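Putative beta-glucosidase (Bifidobacterium adolescentis, PDB 5WAB) hydrolyses beta-glucosidic linkages as a family 3 glycoside hydrolase, and may also release arabinopyranosyl groups from ginsenosides. Local coordinates at residues V110-R114 with H154-Q160; R114-G118 with D505-W511; N159-D163 with E417-R421. All coordinates share one frame; numbering follows the deposited sequence.

Overall arrangement
Interactions 1 and 2 are buried, while interaction 3 is partly buried and reaches the surface at F419. Interaction 1 stays within the TIM-barrel-type N-terminal domain, joining segments at the ends of the adjacent strands 102-106 and 149-155, by side-chain amides bonded mainly to backbone carbonyls. Each loop then runs on to meet the C-terminal domain: interaction 2 does so with an arginine grip, paired Asx turns and a tryptophan face, interaction 3 with an aspartate that collects backbone N-H groups. R114 is shared by interactions 1 and 2, N159 and Q160 by 1 and 3. W511 packs on N159 and Q160, and L117 O lies 2.9 Å from R421 N, so the three contacts adjoin.

Interaction 1 of 3, residues V110-R114 with H154-Q160; sequences VNIKR and HFAANNQ
N111 meets H154 with both ends of its amide, which lies nearly coplanar with the imidazole ring. Its ND2 donates to H154 O at 2.8 Å in an almost straight bond (163°). OD1 sits at the ring edge, 3.3 Å from H154 ND1, and takes only a weak bond, that nitrogen having Y124 OH as its stronger partner. N111 CG, set beside its own backbone N (chi1 -64°), carries the amide into the corner where the chain turns at H154, and N158 O closes in on N111 CB at 3.4 Å. This is the tight end. The two segments lie at the ends of neighbouring parallel strands, 102-106 and 149-155, of the TIM-barrel-type domain, where such barrels carry their active sites; a cis peptide precedes A156, and H154 NE2 holds a glycerol, probably from the crystallisation liquor, that may mark the sugar pocket. N159 adds a second anchor: ND2 donates to I112 O at 2.7 Å, on a lone pair in the carbonyl plane though bent to 139°, while Y520 OH bonds to its OD1. Beyond it the packing thins. R114 CB lies 4.1 Å from N159 CB, and the extended arginine reaches Q160 through a water that donates to Q160 OE1 at 2.7 Å and accepts a weak bond from R114 NH1. Stronger partners lie outside, E522 for the guanidinium and P512 O for Q160 NE2.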
# COMPACT_ATOMS: atom_id res chain seq x y z
N VAL A 110 0.32 2.97 -4.76
CA VAL A 110 0.02 1.55 -4.73
C VAL A 110 1.15 0.72 -5.34
O VAL A 110 0.94 -0.44 -5.70
CB VAL A 110 -1.33 1.23 -5.40
CG1 VAL A 110 -2.46 1.92 -4.67
CG2 VAL A 110 -1.34 1.64 -6.87
N ASN A 111 2.35 1.28 -5.46
CA ASN A 111 3.46 0.53 -6.02
C ASN A 111 3.78 -0.69 -5.17
O ASN A 111 3.71 -0.65 -3.94
CB ASN A 111 4.71 1.40 -6.16
CG ASN A 111 4.52 2.54 -7.13
OD1 ASN A 111 4.51 3.71 -6.75
ND2 ASN A 111 4.37 2.21 -8.40
N ILE A 112 4.10 -1.80 -5.84
CA ILE A 112 4.44 -3.04 -5.16
C ILE A 112 5.75 -2.86 -4.40
O ILE A 112 6.72 -2.30 -4.93
CB ILE A 112 4.52 -4.19 -6.17
CG1 ILE A 112 3.15 -4.44 -6.79
CG2 ILE A 112 5.07 -5.44 -5.52
CD1 ILE A 112 2.08 -4.77 -5.78
N LYS A 113 5.78 -3.33 -3.16
CA LYS A 113 7.01 -3.37 -2.37
C LYS A 113 7.79 -4.60 -2.81
O LYS A 113 7.74 -5.67 -2.20
CB LYS A 113 6.69 -3.40 -0.88
CG LYS A 113 5.83 -2.23 -0.48
CD LYS A 113 5.56 -2.16 1.01
CE LYS A 113 4.52 -1.08 1.27
NZ LYS A 113 4.21 -0.82 2.70
N ARG A 114 8.48 -4.45 -3.94
CA ARG A 114 9.31 -5.53 -4.47
C ARG A 114 10.38 -5.93 -3.47
O ARG A 114 10.61 -7.11 -3.22
CB ARG A 114 9.93 -5.10 -5.80
CG ARG A 114 11.08 -5.98 -6.28
CD ARG A 114 11.57 -5.47 -7.63
NE ARG A 114 12.57 -6.33 -8.24
CZ ARG A 114 13.85 -6.01 -8.37
NH1 ARG A 114 14.27 -4.83 -7.94
NH2 ARG A 114 14.70 -6.85 -8.93
N HIS A 154 2.09 6.89 -9.35
CA HIS A 154 3.32 6.29 -9.87
C HIS A 154 3.06 5.05 -10.70
O HIS A 154 3.53 3.95 -10.38
CB HIS A 154 4.30 6.01 -8.73
CG HIS A 154 4.49 7.17 -7.82
ND1 HIS A 154 4.78 7.03 -6.48
CD2 HIS A 154 4.41 8.50 -8.05
CE1 HIS A 154 4.88 8.23 -5.92
NE2 HIS A 154 4.66 9.14 -6.85
N PHE A 155 2.37 5.24 -11.80
CA PHE A 155 2.01 4.19 -12.74
C PHE A 155 3.05 4.19 -13.87
O PHE A 155 3.11 5.13 -14.66
CB PHE A 155 0.60 4.46 -13.26
CG PHE A 155 0.06 3.42 -14.20
CD1 PHE A 155 -0.22 2.14 -13.75
CD2 PHE A 155 -0.25 3.75 -15.51
CE1 PHE A 155 -0.74 1.19 -14.61
CE2 PHE A 155 -0.78 2.81 -16.37
CZ PHE A 155 -1.02 1.53 -15.92
N ALA A 156 3.89 3.15 -13.92
CA ALA A 156 3.90 2.05 -12.96
C ALA A 156 5.32 1.58 -12.67
O ALA A 156 6.29 2.10 -13.23
CB ALA A 156 3.06 0.89 -13.49
N ALA A 157 5.41 0.60 -11.76
CA ALA A 157 6.67 -0.10 -11.46
C ALA A 157 7.73 0.85 -10.92
O ALA A 157 8.89 0.84 -11.35
CB ALA A 157 7.18 -0.86 -12.68
N ASN A 158 7.32 1.68 -9.95
CA ASN A 158 8.23 2.59 -9.25
C ASN A 158 8.50 1.99 -7.88
O ASN A 158 7.91 2.37 -6.87
CB ASN A 158 7.61 3.99 -9.15
CG ASN A 158 8.56 5.02 -8.55
OD1 ASN A 158 9.73 4.73 -8.29
ND2 ASN A 158 8.04 6.20 -8.27
N ASN A 159 9.45 1.05 -7.84
CA ASN A 159 9.67 0.20 -6.67
C ASN A 159 10.99 0.49 -5.95
O ASN A 159 11.37 -0.26 -5.05
CB ASN A 159 9.62 -1.26 -7.09
CG ASN A 159 8.46 -1.55 -8.04
OD1 ASN A 159 8.67 -1.77 -9.24
ND2 ASN A 159 7.24 -1.54 -7.51
N GLN A 160 11.71 1.55 -6.35
CA GLN A 160 12.95 1.93 -5.69
C GLN A 160 13.19 3.41 -5.89
O GLN A 160 12.67 4.02 -6.83
CB GLN A 160 14.13 1.11 -6.20
CG GLN A 160 14.57 1.46 -7.59
CD GLN A 160 15.58 0.48 -8.11
OE1 GLN A 160 15.41 -0.73 -7.94
NE2 GLN A 160 16.65 0.98 -8.72
O HOH W 1 13.03 -1.95 -8.08

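Interaction 2 of 3, residues R114-G118 with D505-W511; sequences RNPLG and DPSMINW
Two type I beta turns, N115 to G118 and D505 to M508, come together with N115 CA 6.6 Å from S507 CA. Each opens with an Asx turn, N115 OD1 accepting from L117 N and D505 OD1 from S507 N, and together they join a loop of the barrel domain to one of the C-terminal domain of the family 3 fold. N115 lies over W511: its CB stands above the six-membered ring, 3.4 Å from CZ3, in a CH-pi contact, and the amide is stacked on the indole with the planes 15° apart. With CG anti to the backbone N (chi1 -175°), N115 can also turn ND2 to S507 OG, a bond of 3.2 Å at 156°. That hydroxyl donates to D505 OD1 at 2.7 Å from above the carboxylate plane. On the same side of the indole L117 comes in obliquely, CD1 3.8 Å from W511 NE1, and also touches M508 CE. R114 grips N510 O end-on, NH2 at 2.9 Å and NH1 at 3.2 Å, both from one face of the carbonyl. S507 CB covers a face of the guanidinium, while NH1 touches the W511 ring edge. Y520 adds a cation-pi contact to this group, whose NE pairs with E522. Of two waters between R114 O and the D505 carboxylate, one donates to R114 O at 2.8 Å and to D505 OD2.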
# COMPACT_ATOMS: atom_id res chain seq x y z
N ARG A 114 8.48 -4.45 -3.94
CA ARG A 114 9.31 -5.53 -4.47
C ARG A 114 10.38 -5.93 -3.47
O ARG A 114 10.61 -7.11 -3.22
CB ARG A 114 9.93 -5.10 -5.80
CG ARG A 114 11.08 -5.98 -6.28
CD ARG A 114 11.57 -5.47 -7.63
NE ARG A 114 12.57 -6.33 -8.24
CZ ARG A 114 13.85 -6.01 -8.37
NH1 ARG A 114 14.27 -4.83 -7.94
NH2 ARG A 114 14.70 -6.85 -8.93
N ASN A 115 11.05 -4.93 -2.89
CA ASN A 115 12.10 -5.14 -1.91
C ASN A 115 11.84 -4.21 -0.73
O ASN A 115 11.60 -3.01 -0.92
CB ASN A 115 13.47 -4.86 -2.53
CG ASN A 115 14.60 -5.17 -1.58
OD1 ASN A 115 14.75 -4.52 -0.55
ND2 ASN A 115 15.40 -6.16 -1.93
N PRO A 116 11.88 -4.73 0.51
CA PRO A 116 11.53 -3.89 1.67
C PRO A 116 12.48 -2.74 1.90
O PRO A 116 12.17 -1.86 2.72
CB PRO A 116 11.57 -4.89 2.84
CG PRO A 116 12.50 -5.96 2.38
CD PRO A 116 12.30 -6.08 0.90
N LEU A 117 13.63 -2.70 1.23
CA LEU A 117 14.56 -1.59 1.34
C LEU A 117 14.11 -0.36 0.55
O LEU A 117 14.75 0.69 0.66
CB LEU A 117 15.95 -2.00 0.86
CG LEU A 117 16.71 -3.06 1.66
CD1 LEU A 117 18.04 -3.33 0.99
CD2 LEU A 117 16.90 -2.63 3.11
N GLY A 118 13.05 -0.48 -0.24
CA GLY A 118 12.55 0.64 -1.02
C GLY A 118 12.23 1.86 -0.19
O GLY A 118 11.49 1.78 0.79
N ASP A 505 15.69 -12.50 -0.01
CA ASP A 505 14.76 -11.94 -0.99
C ASP A 505 15.26 -12.22 -2.40
O ASP A 505 16.41 -11.91 -2.72
CB ASP A 505 14.62 -10.43 -0.78
CG ASP A 505 13.42 -9.84 -1.50
OD1 ASP A 505 13.28 -10.06 -2.73
OD2 ASP A 505 12.62 -9.15 -0.84
N PRO A 506 14.42 -12.79 -3.27
CA PRO A 506 14.89 -13.14 -4.62
C PRO A 506 15.20 -11.94 -5.49
O PRO A 506 15.78 -12.12 -6.57
CB PRO A 506 13.71 -13.94 -5.19
CG PRO A 506 12.53 -13.42 -4.47
CD PRO A 506 13.00 -13.11 -3.08
N SER A 507 14.86 -10.73 -5.05
CA SER A 507 15.17 -9.51 -5.78
C SER A 507 16.52 -8.91 -5.40
O SER A 507 17.02 -8.04 -6.13
CB SER A 507 14.09 -8.45 -5.52
OG SER A 507 14.17 -8.00 -4.18
N MET A 508 17.11 -9.34 -4.28
CA MET A 508 18.32 -8.68 -3.80
C MET A 508 19.46 -8.81 -4.80
O MET A 508 20.33 -7.94 -4.87
CB MET A 508 18.71 -9.28 -2.45
CG MET A 508 19.73 -8.47 -1.69
SD MET A 508 19.19 -6.76 -1.52
CE MET A 508 20.53 -6.13 -0.51
N ILE A 509 19.46 -9.90 -5.57
CA ILE A 509 20.46 -10.09 -6.61
C ILE A 509 20.35 -8.98 -7.66
O ILE A 509 21.36 -8.50 -8.19
CB ILE A 509 20.31 -11.50 -7.20
CG1 ILE A 509 21.47 -11.88 -8.11
CG2 ILE A 509 18.97 -11.67 -7.92
CD1 ILE A 509 21.40 -13.32 -8.54
N ASN A 510 19.13 -8.53 -7.96
CA ASN A 510 18.92 -7.44 -8.91
C ASN A 510 18.39 -6.21 -8.19
O ASN A 510 17.29 -5.73 -8.48
CB ASN A 510 17.93 -7.85 -10.00
CG ASN A 510 18.49 -8.89 -10.93
OD1 ASN A 510 19.40 -8.62 -11.71
ND2 ASN A 510 17.92 -10.09 -10.88
N TRP A 511 19.18 -5.69 -7.24
CA TRP A 511 18.79 -4.54 -6.45
C TRP A 511 20.03 -3.77 -6.02
O TRP A 511 20.93 -4.37 -5.42
CB TRP A 511 17.98 -4.97 -5.22
CG TRP A 511 17.61 -3.85 -4.32
CD1 TRP A 511 18.37 -3.31 -3.32
CD2 TRP A 511 16.36 -3.13 -4.30
NE1 TRP A 511 17.69 -2.30 -2.69
CE2 TRP A 511 16.45 -2.17 -3.27
CE3 TRP A 511 15.18 -3.21 -5.05
CZ2 TRP A 511 15.41 -1.29 -2.98
CZ3 TRP A 511 14.15 -2.33 -4.76
CH2 TRP A 511 14.27 -1.39 -3.73
O HOH W 2 10.74 -10.32 -3.75
O HOH W 3 9.58 -8.38 -0.89

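Interaction 3 of 3, residues N159-D163 with E417-R421; sequences NQETD and EGFDR
D420 OD2 is gripped twice by T162, whose OG1 donates to it at 2.5 Å and whose backbone N does so at 2.9 Å. Both donors reach the oxygen from the same face, above the carboxylate plane. The other oxygen serves the preceding residue: E161 N donates at 2.9 Å along a nearly straight line (162°) to the syn lone pair of D420 OD1, and G119 N outside these loops bonds to it too. One carboxylate thus satisfies three backbone N-H groups, two of them successive, and a hydroxyl. T162 turns OG1 back beside its own N (chi1 -61°), which brings both donors to the one oxygen. A water bridges the two segments, donating to T162 OG1 and accepting from D420 N at 2.9 Å. The E161 chain, bent at chi2, runs past D420 toward G418, its CB 3.3 Å from D420 OD1 and its OE1 3.5 Å from G418 CA. The carboxylate planes of E161 and D420 are 79° apart and their charged atoms do not touch; the salt bridge of E161 OE1 to R164 probably eases their like charges. With an alanine at D420, E161 N, T162 N, T162 OG1 and G119 N would probably lose the carboxylate they share, and T162 its main tie to the 417-421 loop. The 159-163 loop follows barrel strand 149-155 and the 417-421 loop strand 403-409 of the mixed sheet, making this an interdomain loop contact between TIM-barrel and alpha/beta domains, the junction at which family 3 glucosidases commonly form their active site.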
# COMPACT_ATOMS: atom_id res chain seq x y z
N ASN A 159 9.45 1.05 -7.84
CA ASN A 159 9.67 0.20 -6.67
C ASN A 159 10.99 0.49 -5.95
O ASN A 159 11.37 -0.26 -5.05
CB ASN A 159 9.62 -1.26 -7.09
CG ASN A 159 8.46 -1.55 -8.04
OD1 ASN A 159 8.67 -1.77 -9.24
ND2 ASN A 159 7.24 -1.54 -7.51
N GLN A 160 11.71 1.55 -6.35
CA GLN A 160 12.95 1.93 -5.69
C GLN A 160 13.19 3.41 -5.89
O GLN A 160 12.67 4.02 -6.83
CB GLN A 160 14.13 1.11 -6.20
CG GLN A 160 14.57 1.46 -7.59
CD GLN A 160 15.58 0.48 -8.11
OE1 GLN A 160 15.41 -0.73 -7.94
NE2 GLN A 160 16.65 0.98 -8.72
N GLU A 161 13.97 4.00 -4.98
CA GLU A 161 14.36 5.40 -5.09
C GLU A 161 15.69 5.57 -5.81
O GLU A 161 15.94 6.63 -6.40
CB GLU A 161 14.47 6.03 -3.70
CG GLU A 161 13.15 6.24 -2.99
CD GLU A 161 12.25 7.19 -3.74
OE1 GLU A 161 12.42 8.42 -3.58
OE2 GLU A 161 11.37 6.71 -4.48
N THR A 162 16.55 4.56 -5.75
CA THR A 162 17.89 4.64 -6.32
C THR A 162 17.81 4.84 -7.83
O THR A 162 17.34 3.97 -8.56
CB THR A 162 18.67 3.37 -5.98
OG1 THR A 162 18.77 3.27 -4.55
CG2 THR A 162 20.05 3.41 -6.58
N ASP A 163 18.31 6.00 -8.29
CA ASP A 163 18.35 6.35 -9.71
C ASP A 163 16.95 6.37 -10.33
O ASP A 163 16.78 6.05 -11.50
CB ASP A 163 19.26 5.40 -10.49
CG ASP A 163 19.76 5.99 -11.79
OD1 ASP A 163 19.72 7.24 -11.94
OD2 ASP A 163 20.16 5.21 -12.68
N GLU A 417 14.68 10.72 3.12
CA GLU A 417 13.87 10.85 1.92
C GLU A 417 14.73 10.77 0.66
O GLU A 417 15.86 11.27 0.63
CB GLU A 417 13.11 12.18 1.94
CG GLU A 417 12.19 12.40 0.76
CD GLU A 417 11.39 13.69 0.87
OE1 GLU A 417 11.55 14.39 1.89
OE2 GLU A 417 10.60 13.98 -0.06
N GLY A 418 14.19 10.14 -0.37
CA GLY A 418 14.89 9.99 -1.63
C GLY A 418 15.95 8.92 -1.66
O GLY A 418 16.71 8.84 -2.63
N PHE A 419 16.04 8.08 -0.63
CA PHE A 419 17.05 7.04 -0.55
C PHE A 419 16.41 5.71 -0.19
O PHE A 419 15.41 5.65 0.53
CB PHE A 419 18.12 7.40 0.50
CG PHE A 419 19.03 8.50 0.06
CD1 PHE A 419 19.92 8.31 -0.99
CD2 PHE A 419 18.97 9.75 0.66
CE1 PHE A 419 20.76 9.33 -1.40
CE2 PHE A 419 19.81 10.78 0.25
CZ PHE A 419 20.70 10.56 -0.78
N ASP A 420 16.99 4.64 -0.71
CA ASP A 420 16.65 3.29 -0.27
C ASP A 420 17.52 2.92 0.92
O ASP A 420 18.69 3.30 1.00
CB ASP A 420 16.85 2.28 -1.40
CG ASP A 420 16.00 2.59 -2.62
OD1 ASP A 420 14.82 2.97 -2.45
OD2 ASP A 420 16.51 2.44 -3.75
N ARG A 421 16.95 2.15 1.84
CA ARG A 421 17.74 1.63 2.96
C ARG A 421 18.81 0.67 2.45
O ARG A 421 18.71 0.10 1.36
CB ARG A 421 16.83 0.94 3.97
CG ARG A 421 16.09 1.90 4.88
CD ARG A 421 14.81 1.29 5.40
NE ARG A 421 14.99 0.23 6.37
CZ ARG A 421 14.22 -0.86 6.44
NH1 ARG A 421 13.24 -1.03 5.57
NH2 ARG A 421 14.45 -1.78 7.37
O HOH W 4 18.96 5.08 -2.82